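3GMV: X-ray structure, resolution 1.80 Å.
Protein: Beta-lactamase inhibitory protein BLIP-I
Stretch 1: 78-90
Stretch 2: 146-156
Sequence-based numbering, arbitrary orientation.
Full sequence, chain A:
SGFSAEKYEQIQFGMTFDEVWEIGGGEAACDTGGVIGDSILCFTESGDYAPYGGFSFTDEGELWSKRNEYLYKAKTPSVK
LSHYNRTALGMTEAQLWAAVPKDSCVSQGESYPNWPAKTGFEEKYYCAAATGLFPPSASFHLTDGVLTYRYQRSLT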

# COMPACT_ATOMS: atom_id res chain seq x y z
N SER A 78 -0.59 -17.32 4.61
CA SER A 78 0.15 -18.54 4.84
C SER A 78 1.62 -18.32 5.07
O SER A 78 2.40 -19.29 5.18
N VAL A 79 2.05 -17.06 5.12
CA VAL A 79 3.50 -16.84 5.27
C VAL A 79 4.00 -17.34 6.63
O VAL A 79 3.28 -17.22 7.66
N LYS A 80 5.20 -17.93 6.63
CA LYS A 80 5.83 -18.53 7.79
C LYS A 80 7.15 -17.84 8.09
O LYS A 80 7.75 -17.25 7.19
N LEU A 81 7.61 -17.94 9.33
CA LEU A 81 8.94 -17.44 9.67
C LEU A 81 10.00 -18.09 8.81
O LEU A 81 10.97 -17.46 8.42
N SER A 82 9.81 -19.36 8.46
CA SER A 82 10.77 -20.05 7.58
C SER A 82 10.94 -19.28 6.25
O SER A 82 12.07 -19.08 5.75
N HIS A 83 9.83 -18.86 5.66
CA HIS A 83 9.90 -18.09 4.41
C HIS A 83 10.66 -16.80 4.65
O HIS A 83 11.53 -16.39 3.86
N TYR A 84 10.25 -16.09 5.70
CA TYR A 84 10.83 -14.79 6.01
C TYR A 84 12.36 -14.89 6.18
O TYR A 84 13.11 -14.02 5.70
N ASN A 85 12.80 -15.96 6.84
CA ASN A 85 14.24 -16.18 7.08
C ASN A 85 15.05 -16.45 5.83
O ASN A 85 16.29 -16.44 5.88
N ARG A 86 14.36 -16.64 4.70
CA ARG A 86 15.05 -16.79 3.44
C ARG A 86 14.89 -15.56 2.54
O ARG A 86 15.07 -15.63 1.31
N THR A 87 14.61 -14.42 3.17
CA THR A 87 14.67 -13.16 2.47
C THR A 87 15.82 -12.36 3.05
O THR A 87 16.28 -12.60 4.19
N ALA A 88 16.29 -11.39 2.26
CA ALA A 88 17.40 -10.53 2.68
C ALA A 88 17.37 -9.28 1.82
O ALA A 88 17.04 -9.36 0.64
N LEU A 89 17.74 -8.13 2.40
CA LEU A 89 17.84 -6.89 1.61
C LEU A 89 18.74 -7.13 0.40
O LEU A 89 19.76 -7.82 0.51
N GLY A 90 18.35 -6.59 -0.75
CA GLY A 90 19.16 -6.66 -1.97
C GLY A 90 18.72 -7.77 -2.90
O GLY A 90 19.15 -7.81 -4.06
N VAL A 146 13.89 -4.39 -6.42
CA VAL A 146 14.88 -4.96 -5.47
C VAL A 146 14.42 -4.78 -4.02
O VAL A 146 13.85 -3.74 -3.66
N LEU A 147 14.62 -5.80 -3.19
CA LEU A 147 14.15 -5.69 -1.80
C LEU A 147 14.94 -4.64 -0.99
O LEU A 147 16.15 -4.76 -0.80
N THR A 148 14.25 -3.58 -0.54
CA THR A 148 14.90 -2.51 0.22
C THR A 148 14.38 -2.41 1.66
O THR A 148 14.90 -1.63 2.45
N TYR A 149 13.34 -3.19 2.00
CA TYR A 149 12.87 -3.23 3.41
C TYR A 149 12.22 -4.56 3.71
O TYR A 149 11.43 -5.03 2.91
N ARG A 150 12.50 -5.14 4.87
CA ARG A 150 11.81 -6.37 5.27
C ARG A 150 11.60 -6.27 6.79
O ARG A 150 12.48 -5.80 7.51
N TYR A 151 10.44 -6.69 7.25
CA TYR A 151 10.12 -6.66 8.67
C TYR A 151 9.14 -7.79 8.94
O TYR A 151 8.32 -8.13 8.07
N GLN A 152 9.19 -8.38 10.14
CA GLN A 152 8.14 -9.31 10.53
C GLN A 152 7.71 -9.14 11.98
O GLN A 152 8.49 -8.74 12.84
N ARG A 153 6.44 -9.43 12.23
CA ARG A 153 5.87 -9.34 13.57
C ARG A 153 5.15 -10.63 13.89
O ARG A 153 4.17 -10.98 13.23
N SER A 154 5.67 -11.35 14.87
CA SER A 154 4.97 -12.50 15.45
C SER A 154 4.83 -13.70 14.57
O SER A 154 4.00 -14.56 14.86
N LEU A 155 5.63 -13.81 13.50
CA LEU A 155 5.54 -15.00 12.66
C LEU A 155 5.94 -16.25 13.41
O LEU A 155 6.78 -16.19 14.31
N THR A 156 5.37 -17.37 12.99
CA THR A 156 5.72 -18.71 13.49
C THR A 156 6.39 -19.41 12.34
O THR A 156 5.94 -19.27 11.20
OXT THR A 156 7.37 -20.13 12.54

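Residues 78-90, a short helix followed by a turn, pack against the strand 146-153 and the C-terminal tail. Arg 150, Tyr 84 and Leu 155 cover the most surface, and the contact is built round them.

Arg 150 points toward the first stretch. Its chi1 is p and chi2 is t, which carries the chain past Ala 88, where CD lies 3.7 Å from Ala 88 CA. The guanidinium then lies flat on the Tyr 84 ring, with centres 4.3 Å apart and planes at 21°. Its opposite face meets Thr 87 O. Stacking leaves the N-H groups free to bond in the guanidinium plane. Arg 150 NE donates to Thr 87 OG1 at 2.9 Å, and Arg 150 NH2 donates to Tyr 84 O at 3.2 Å. Thr 87 OG1 in turn donates to Tyr 84 O at 2.6 Å, so the turn and the arginine are tied together. Water 2 links Arg 150 NH2 to Asn 85 OD1, at 2.9 Å from each.

Tyr 84 also points in, with chi1 t. Gln 152 CG sits over one ring face, 3.6 Å from the Tyr 84 CE2 atom. Gln 152 is p at chi1 and chi2, and its OE1 accepts from Leu 155 N at 2.9 Å.

Leu 155, chi1 m and chi2 t, fills the apolar end. Its CD1 is 3.8 Å from Tyr 84 CB, its CD2 is 4.0 Å from Val 79 CG1, and its CB is 3.9 Å from Leu 81 CB. Beside it, Leu 81 N donates to Thr 156 O at 2.8 Å. Water 1 bridges Val 79 O and Thr 156 N.

At the other end, Leu 89 brings CD2 to 3.7 Å from Arg 150 CG. Leu 147 points in, and its CD2 reaches 3.4 Å from Ala 88 O. Gly 90 N donates to Leu 147 O at 2.9 Å.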

# COMPACT_ATOMS: atom_id res chain seq x y z
CB SER A 78 -0.03 -19.45 3.64
OG SER A 78 0.46 -18.85 2.46
CB VAL A 79 3.86 -15.34 5.03
CG1 VAL A 79 3.18 -14.42 6.11
CG2 VAL A 79 5.38 -15.14 5.00
CB LYS A 80 6.14 -20.02 7.50
CG LYS A 80 4.93 -20.89 7.22
CD LYS A 80 3.90 -20.88 8.38
CE LYS A 80 2.62 -21.63 7.94
NZ LYS A 80 1.56 -21.38 8.97
CB LEU A 81 9.23 -17.63 11.17
CG LEU A 81 10.51 -16.98 11.68
CD1 LEU A 81 10.54 -15.47 11.35
CD2 LEU A 81 10.56 -17.24 13.18
CB SER A 82 10.24 -21.46 7.29
OG SER A 82 11.16 -22.22 6.51
CB HIS A 83 8.53 -17.65 3.91
CG HIS A 83 7.59 -18.75 3.55
ND1 HIS A 83 6.38 -18.90 4.17
CD2 HIS A 83 7.63 -19.68 2.56
CE1 HIS A 83 5.72 -19.90 3.61
NE2 HIS A 83 6.46 -20.39 2.63
CB TYR A 84 10.18 -14.22 7.30
CG TYR A 84 10.76 -12.86 7.65
CD1 TYR A 84 10.29 -11.71 7.02
CD2 TYR A 84 11.77 -12.74 8.58
CE1 TYR A 84 10.80 -10.47 7.31
CE2 TYR A 84 12.31 -11.50 8.88
CZ TYR A 84 11.83 -10.39 8.25
OH TYR A 84 12.38 -9.17 8.54
CB ASN A 85 14.44 -17.33 8.07
CG ASN A 85 14.12 -16.93 9.48
OD1 ASN A 85 14.09 -15.74 9.79
ND2 ASN A 85 13.90 -17.92 10.36
CB ARG A 86 14.65 -18.10 2.73
CG ARG A 86 15.15 -19.33 3.49
CD ARG A 86 14.81 -20.66 2.72
NE ARG A 86 13.36 -20.89 2.73
CZ ARG A 86 12.68 -21.48 3.71
NH1 ARG A 86 13.31 -21.92 4.80
NH2 ARG A 86 11.35 -21.64 3.62
CB THR A 87 13.35 -12.35 2.60
OG1 THR A 87 13.09 -12.06 3.98
CG2 THR A 87 12.17 -13.17 2.05
CB ALA A 88 18.76 -11.27 2.47
CB LEU A 89 18.38 -5.73 2.46
CG LEU A 89 17.46 -5.38 3.64
CD1 LEU A 89 17.94 -4.10 4.33
CD2 LEU A 89 16.03 -5.23 3.19
CB VAL A 146 16.25 -4.32 -5.66
CG1 VAL A 146 17.28 -4.82 -4.60
CG2 VAL A 146 16.74 -4.54 -7.13
CB LEU A 147 14.15 -7.06 -1.11
CG LEU A 147 13.48 -7.09 0.28
CD1 LEU A 147 11.95 -6.90 0.17
CD2 LEU A 147 13.73 -8.45 0.94
CB THR A 148 14.74 -1.14 -0.50
OG1 THR A 148 13.36 -0.95 -0.81
CG2 THR A 148 15.53 -1.15 -1.83
CB TYR A 149 11.84 -2.13 3.67
CG TYR A 149 11.39 -2.07 5.14
CD1 TYR A 149 12.27 -1.64 6.13
CD2 TYR A 149 10.13 -2.46 5.51
CE1 TYR A 149 11.88 -1.56 7.46
CE2 TYR A 149 9.72 -2.41 6.90
CZ TYR A 149 10.62 -1.96 7.84
OH TYR A 149 10.25 -1.89 9.16
CB ARG A 150 12.63 -7.61 4.88
CG ARG A 150 14.13 -7.55 5.36
CD ARG A 150 14.95 -8.75 4.79
NE ARG A 150 14.65 -10.05 5.42
CZ ARG A 150 15.17 -10.48 6.58
NH1 ARG A 150 15.98 -9.69 7.30
NH2 ARG A 150 14.87 -11.69 7.04
CB TYR A 151 9.46 -5.32 9.03
CG TYR A 151 9.27 -5.14 10.50
CD1 TYR A 151 10.35 -4.74 11.30
CD2 TYR A 151 8.04 -5.35 11.11
CE1 TYR A 151 10.19 -4.57 12.66
CE2 TYR A 151 7.89 -5.17 12.48
CZ TYR A 151 8.97 -4.79 13.23
OH TYR A 151 8.79 -4.63 14.59
CB GLN A 152 8.53 -10.77 10.25
CG GLN A 152 9.60 -11.33 11.17
CD GLN A 152 9.04 -11.86 12.49
OE1 GLN A 152 7.85 -12.17 12.60
NE2 GLN A 152 9.89 -11.97 13.47
CB ARG A 153 4.89 -8.18 13.61
CG ARG A 153 3.70 -8.39 12.63
CD ARG A 153 2.41 -7.67 13.07
NE ARG A 153 1.23 -8.03 12.29
CZ ARG A 153 0.52 -7.16 11.55
NH1 ARG A 153 -0.56 -7.56 10.88
NH2 ARG A 153 0.88 -5.87 11.51
CB SER A 154 3.56 -12.10 15.95
OG SER A 154 3.69 -11.14 16.97
CB LEU A 155 6.42 -14.87 11.41
CG LEU A 155 5.95 -13.86 10.37
CD1 LEU A 155 6.98 -13.89 9.23
CD2 LEU A 155 4.52 -14.16 9.86
CB THR A 156 4.44 -19.56 13.78
OG1 THR A 156 3.68 -18.93 14.81
CG2 THR A 156 4.82 -20.96 14.25
O HOH W 1 3.56 -17.64 10.57
O HOH W 2 15.69 -13.35 9.23